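Local structure of hydroquinone dioxygenase large subunit (4ZXA) at residues 185-199 and 217-229. The protein forms, with a small subunit, a hydroquinone 1,2-dioxygenase that probably opens the aromatic ring of hydroquinone with molecular oxygen at an iron(II) centre in a cupin fold. Numbering follows the deposited sequence.
Sequences RNDLPVNRQFADVSQ and FSLFKYLSRSDVT
Gln199 and Arg225 meet where the irregular loop 185-199 lies against the short helix 219-224. The Arg225 guanidinium meets Gln199 side-on: NE and NH2 both donate to OE1, at 2.9 and 3.0 Å, from the same face of the amide. A bend at chi2 (-63°) turns the Gln199 amide so that NE2 reaches both Val197 O and, at 3.1 Å along a nearly straight bond, Ser224 OG. Ser224 OG in turn donates to Lys221 O, completing a chain of hydrogen bonds into the helix backbone. A leucine at Gln199 would probably leave Arg225 NE and NH2 without this shared acceptor and Ser224 OG without its donor. Packing is tight around buried Ser224: Phe194 CB lies 3.6 Å from Ser224 CB, and Asn191 N donates to Ser224 O at 2.9 Å. Phe194 and Leu223 also pack on strand 241-249.

At the other end of the loop, the Arg185 guanidinium lies over one face of Tyr222 in a cation-pi stack, planes 17° apart, while NH1 turns to Tyr222 O at 3.1 Å. The exposed side is looser: Asn186 OD1 takes only a weak bond from Lys221 NZ, whose salt bridge is with Glu201, and a water links Pro189 O to Arg225 O. Phe217 and Ser218 extend a sheet into the small subunit, whose Phe14 lies nearly parallel to Phe220. Side-chain hydrogen bonds and arginine stacking, together with a backbone bond and apolar packing, thus fix an irregular loop to the helix beside the subunit interface.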
# COMPACT_ATOMS: atom_id res chain seq x y z
N ARG E 185 -8.52 -26.62 -19.52
CA ARG E 185 -8.65 -25.22 -19.90
C ARG E 185 -8.28 -24.95 -21.36
O ARG E 185 -7.73 -23.89 -21.69
CB ARG E 185 -7.83 -24.34 -18.95
CG ARG E 185 -8.20 -24.50 -17.48
CD ARG E 185 -7.49 -23.47 -16.59
NE ARG E 185 -8.03 -23.46 -15.23
CZ ARG E 185 -7.31 -23.21 -14.14
NH1 ARG E 185 -6.01 -22.96 -14.25
NH2 ARG E 185 -7.88 -23.20 -12.95
N ASN E 186 -8.58 -25.89 -22.24
CA ASN E 186 -8.16 -25.74 -23.62
C ASN E 186 -8.88 -24.59 -24.33
O ASN E 186 -8.42 -24.11 -25.36
CB ASN E 186 -8.27 -27.06 -24.39
CG ASN E 186 -7.60 -27.01 -25.76
OD1 ASN E 186 -6.37 -26.88 -25.88
ND2 ASN E 186 -8.41 -27.11 -26.81
N ASP E 187 -9.99 -24.14 -23.77
CA ASP E 187 -10.71 -22.99 -24.32
C ASP E 187 -10.29 -21.66 -23.70
O ASP E 187 -11.01 -20.67 -23.83
CB ASP E 187 -12.22 -23.16 -24.13
CG ASP E 187 -12.63 -23.22 -22.65
OD1 ASP E 187 -11.86 -23.76 -21.82
OD2 ASP E 187 -13.74 -22.73 -22.31
N LEU E 188 -9.15 -21.62 -23.01
CA LEU E 188 -8.66 -20.36 -22.44
C LEU E 188 -7.31 -19.92 -23.00
O LEU E 188 -6.43 -20.73 -23.27
CB LEU E 188 -8.59 -20.41 -20.91
CG LEU E 188 -9.93 -20.59 -20.20
CD1 LEU E 188 -9.72 -20.73 -18.70
CD2 LEU E 188 -10.86 -19.44 -20.53
N PRO E 189 -7.13 -18.61 -23.16
CA PRO E 189 -5.86 -18.13 -23.70
C PRO E 189 -4.74 -18.28 -22.67
O PRO E 189 -4.96 -18.15 -21.45
CB PRO E 189 -6.13 -16.65 -23.96
CG PRO E 189 -7.12 -16.28 -22.88
CD PRO E 189 -8.01 -17.50 -22.72
N VAL E 190 -3.55 -18.59 -23.17
CA VAL E 190 -2.35 -18.59 -22.36
C VAL E 190 -2.08 -17.18 -21.84
O VAL E 190 -2.07 -16.23 -22.62
CB VAL E 190 -1.15 -19.05 -23.20
CG1 VAL E 190 0.14 -19.05 -22.37
CG2 VAL E 190 -1.42 -20.42 -23.81
N ASN E 191 -1.86 -17.05 -20.54
CA ASN E 191 -1.52 -15.76 -19.95
C ASN E 191 -0.20 -15.24 -20.52
O ASN E 191 0.72 -16.02 -20.77
CB ASN E 191 -1.44 -15.86 -18.42
CG ASN E 191 -1.26 -14.51 -17.75
OD1 ASN E 191 -0.14 -13.98 -17.65
ND2 ASN E 191 -2.37 -13.92 -17.29
N ARG E 192 -0.11 -13.92 -20.71
CA ARG E 192 1.05 -13.33 -21.37
C ARG E 192 2.38 -13.59 -20.65
O ARG E 192 3.44 -13.51 -21.28
CB ARG E 192 0.88 -11.82 -21.57
CG ARG E 192 1.22 -11.01 -20.32
CD ARG E 192 -0.00 -10.76 -19.43
NE ARG E 192 0.31 -9.82 -18.35
CZ ARG E 192 0.47 -10.16 -17.07
NH1 ARG E 192 0.33 -11.41 -16.66
NH2 ARG E 192 0.77 -9.22 -16.18
N GLN E 193 2.33 -13.87 -19.36
CA GLN E 193 3.58 -14.14 -18.63
C GLN E 193 3.89 -15.63 -18.54
O GLN E 193 4.80 -16.03 -17.83
CB GLN E 193 3.60 -13.47 -17.25
CG GLN E 193 3.73 -11.94 -17.32
CD GLN E 193 4.17 -11.30 -16.00
OE1 GLN E 193 4.36 -11.96 -14.98
NE2 GLN E 193 4.34 -9.99 -16.03
N PHE E 194 3.13 -16.44 -19.26
CA PHE E 194 3.44 -17.85 -19.40
C PHE E 194 3.54 -18.22 -20.88
O PHE E 194 3.53 -19.40 -21.24
CB PHE E 194 2.40 -18.73 -18.68
CG PHE E 194 2.47 -18.66 -17.17
CD1 PHE E 194 3.69 -18.76 -16.51
CD2 PHE E 194 1.32 -18.49 -16.41
CE1 PHE E 194 3.76 -18.70 -15.13
CE2 PHE E 194 1.39 -18.41 -15.02
CZ PHE E 194 2.61 -18.52 -14.38
N ALA E 195 3.65 -17.21 -21.74
CA ALA E 195 3.61 -17.44 -23.19
C ALA E 195 4.70 -18.38 -23.70
O ALA E 195 4.61 -18.86 -24.82
CB ALA E 195 3.63 -16.12 -23.98
N ASP E 196 5.71 -18.66 -22.88
CA ASP E 196 6.81 -19.52 -23.31
C ASP E 196 6.65 -20.95 -22.81
O ASP E 196 7.51 -21.78 -23.07
CB ASP E 196 8.15 -18.97 -22.82
CG ASP E 196 8.25 -18.93 -21.30
OD1 ASP E 196 7.24 -18.57 -20.66
OD2 ASP E 196 9.32 -19.26 -20.73
N VAL E 197 5.58 -21.22 -22.08
CA VAL E 197 5.36 -22.56 -21.51
C VAL E 197 4.82 -23.57 -22.53
O VAL E 197 3.86 -23.29 -23.23
CB VAL E 197 4.40 -22.46 -20.30
CG1 VAL E 197 3.93 -23.85 -19.84
CG2 VAL E 197 5.07 -21.72 -19.18
N SER E 198 5.45 -24.73 -22.63
CA SER E 198 4.98 -25.77 -23.53
C SER E 198 3.47 -25.95 -23.41
O SER E 198 2.94 -25.88 -22.31
CB SER E 198 5.66 -27.11 -23.21
OG SER E 198 4.99 -28.20 -23.85
N GLN E 199 2.79 -26.19 -24.52
CA GLN E 199 1.36 -26.47 -24.49
C GLN E 199 1.04 -27.92 -24.85
O GLN E 199 -0.10 -28.26 -25.20
CB GLN E 199 0.61 -25.49 -25.40
CG GLN E 199 0.79 -24.04 -24.97
CD GLN E 199 0.19 -23.77 -23.59
OE1 GLN E 199 -0.98 -24.10 -23.32
NE2 GLN E 199 0.99 -23.17 -22.70
N PHE E 217 -2.90 -35.12 -17.67
CA PHE E 217 -2.97 -33.83 -18.38
C PHE E 217 -1.73 -33.01 -18.08
O PHE E 217 -0.93 -33.38 -17.23
CB PHE E 217 -4.23 -33.04 -17.99
CG PHE E 217 -4.22 -32.54 -16.56
CD1 PHE E 217 -4.38 -33.41 -15.50
CD2 PHE E 217 -4.05 -31.20 -16.29
CE1 PHE E 217 -4.37 -32.96 -14.19
CE2 PHE E 217 -4.04 -30.73 -14.98
CZ PHE E 217 -4.21 -31.62 -13.93
N SER E 218 -1.56 -31.91 -18.79
CA SER E 218 -0.43 -31.04 -18.50
C SER E 218 -0.81 -30.00 -17.48
O SER E 218 -1.58 -29.09 -17.76
CB SER E 218 0.09 -30.36 -19.76
OG SER E 218 1.02 -29.35 -19.42
N LEU E 219 -0.25 -30.15 -16.28
CA LEU E 219 -0.48 -29.20 -15.21
C LEU E 219 0.12 -27.81 -15.52
O LEU E 219 -0.50 -26.79 -15.22
CB LEU E 219 0.06 -29.77 -13.90
CG LEU E 219 -0.08 -28.90 -12.64
CD1 LEU E 219 -1.56 -28.69 -12.27
CD2 LEU E 219 0.70 -29.50 -11.47
N PHE E 220 1.31 -27.75 -16.11
CA PHE E 220 1.93 -26.45 -16.41
C PHE E 220 1.09 -25.68 -17.43
O PHE E 220 0.94 -24.45 -17.33
CB PHE E 220 3.38 -26.61 -16.88
CG PHE E 220 4.34 -27.02 -15.79
CD1 PHE E 220 3.88 -27.29 -14.50
CD2 PHE E 220 5.70 -27.13 -16.06
CE1 PHE E 220 4.77 -27.67 -13.49
CE2 PHE E 220 6.59 -27.50 -15.06
CZ PHE E 220 6.12 -27.77 -13.77
N LYS E 221 0.56 -26.41 -18.41
CA LYS E 221 -0.34 -25.85 -19.41
C LYS E 221 -1.62 -25.34 -18.76
O LYS E 221 -2.12 -24.26 -19.05
CB LYS E 221 -0.69 -26.91 -20.48
CG LYS E 221 -1.83 -26.52 -21.41
CD LYS E 221 -2.19 -27.63 -22.40
CE LYS E 221 -3.41 -27.26 -23.24
NZ LYS E 221 -3.72 -28.26 -24.30
N TYR E 222 -2.16 -26.16 -17.88
CA TYR E 222 -3.37 -25.83 -17.17
C TYR E 222 -3.13 -24.56 -16.35
O TYR E 222 -3.93 -23.63 -16.40
CB TYR E 222 -3.73 -27.03 -16.29
CG TYR E 222 -4.94 -26.88 -15.42
CD1 TYR E 222 -6.19 -27.31 -15.84
CD2 TYR E 222 -4.83 -26.33 -14.15
CE1 TYR E 222 -7.29 -27.19 -15.04
CE2 TYR E 222 -5.92 -26.19 -13.35
CZ TYR E 222 -7.14 -26.62 -13.79
OH TYR E 222 -8.22 -26.49 -12.95
N LEU E 223 -2.01 -24.51 -15.63
CA LEU E 223 -1.68 -23.30 -14.87
C LEU E 223 -1.43 -22.12 -15.81
O LEU E 223 -1.85 -21.00 -15.52
CB LEU E 223 -0.48 -23.52 -13.95
CG LEU E 223 -0.70 -24.56 -12.85
CD1 LEU E 223 0.51 -24.66 -11.94
CD2 LEU E 223 -1.95 -24.25 -12.04
N SER E 224 -0.77 -22.36 -16.94
CA SER E 224 -0.42 -21.27 -17.84
C SER E 224 -1.67 -20.55 -18.31
O SER E 224 -1.61 -19.40 -18.78
CB SER E 224 0.41 -21.76 -19.04
OG SER E 224 -0.39 -22.44 -20.01
N ARG E 225 -2.80 -21.23 -18.20
CA ARG E 225 -4.05 -20.68 -18.69
C ARG E 225 -4.94 -20.17 -17.56
O ARG E 225 -6.11 -19.87 -17.77
CB ARG E 225 -4.77 -21.70 -19.59
CG ARG E 225 -3.95 -22.04 -20.85
CD ARG E 225 -4.55 -23.19 -21.66
NE ARG E 225 -3.76 -23.45 -22.86
CZ ARG E 225 -4.20 -23.34 -24.11
NH1 ARG E 225 -5.45 -22.99 -24.36
NH2 ARG E 225 -3.38 -23.59 -25.12
N SER E 226 -4.37 -20.05 -16.37
CA SER E 226 -5.09 -19.48 -15.23
C SER E 226 -5.37 -18.00 -15.42
O SER E 226 -4.47 -17.23 -15.74
CB SER E 226 -4.31 -19.69 -13.94
OG SER E 226 -4.91 -18.98 -12.86
N ASP E 227 -6.62 -17.59 -15.20
CA ASP E 227 -7.05 -16.21 -15.44
C ASP E 227 -7.18 -15.40 -14.16
O ASP E 227 -7.70 -14.28 -14.18
CB ASP E 227 -8.39 -16.19 -16.18
CG ASP E 227 -9.48 -16.93 -15.41
OD1 ASP E 227 -9.23 -18.07 -14.94
OD2 ASP E 227 -10.59 -16.37 -15.26
N VAL E 228 -6.72 -15.95 -13.04
CA VAL E 228 -6.79 -15.28 -11.74
C VAL E 228 -5.48 -15.45 -11.00
O VAL E 228 -4.72 -16.37 -11.28
CB VAL E 228 -7.93 -15.83 -10.85
CG1 VAL E 228 -9.27 -15.70 -11.55
CG2 VAL E 228 -7.66 -17.29 -10.49
N THR E 229 -5.21 -14.57 -10.05
CA THR E 229 -4.00 -14.67 -9.23
C THR E 229 -4.31 -14.93 -7.76
O THR E 229 -5.39 -14.63 -7.27
CB THR E 229 -3.15 -13.41 -9.33
OG1 THR E 229 -3.88 -12.31 -8.79
CG2 THR E 229 -2.80 -13.14 -10.77
O HOH W 1 -7.06 -17.82 -19.25
O HOH W 2 2.79 -28.69 -21.44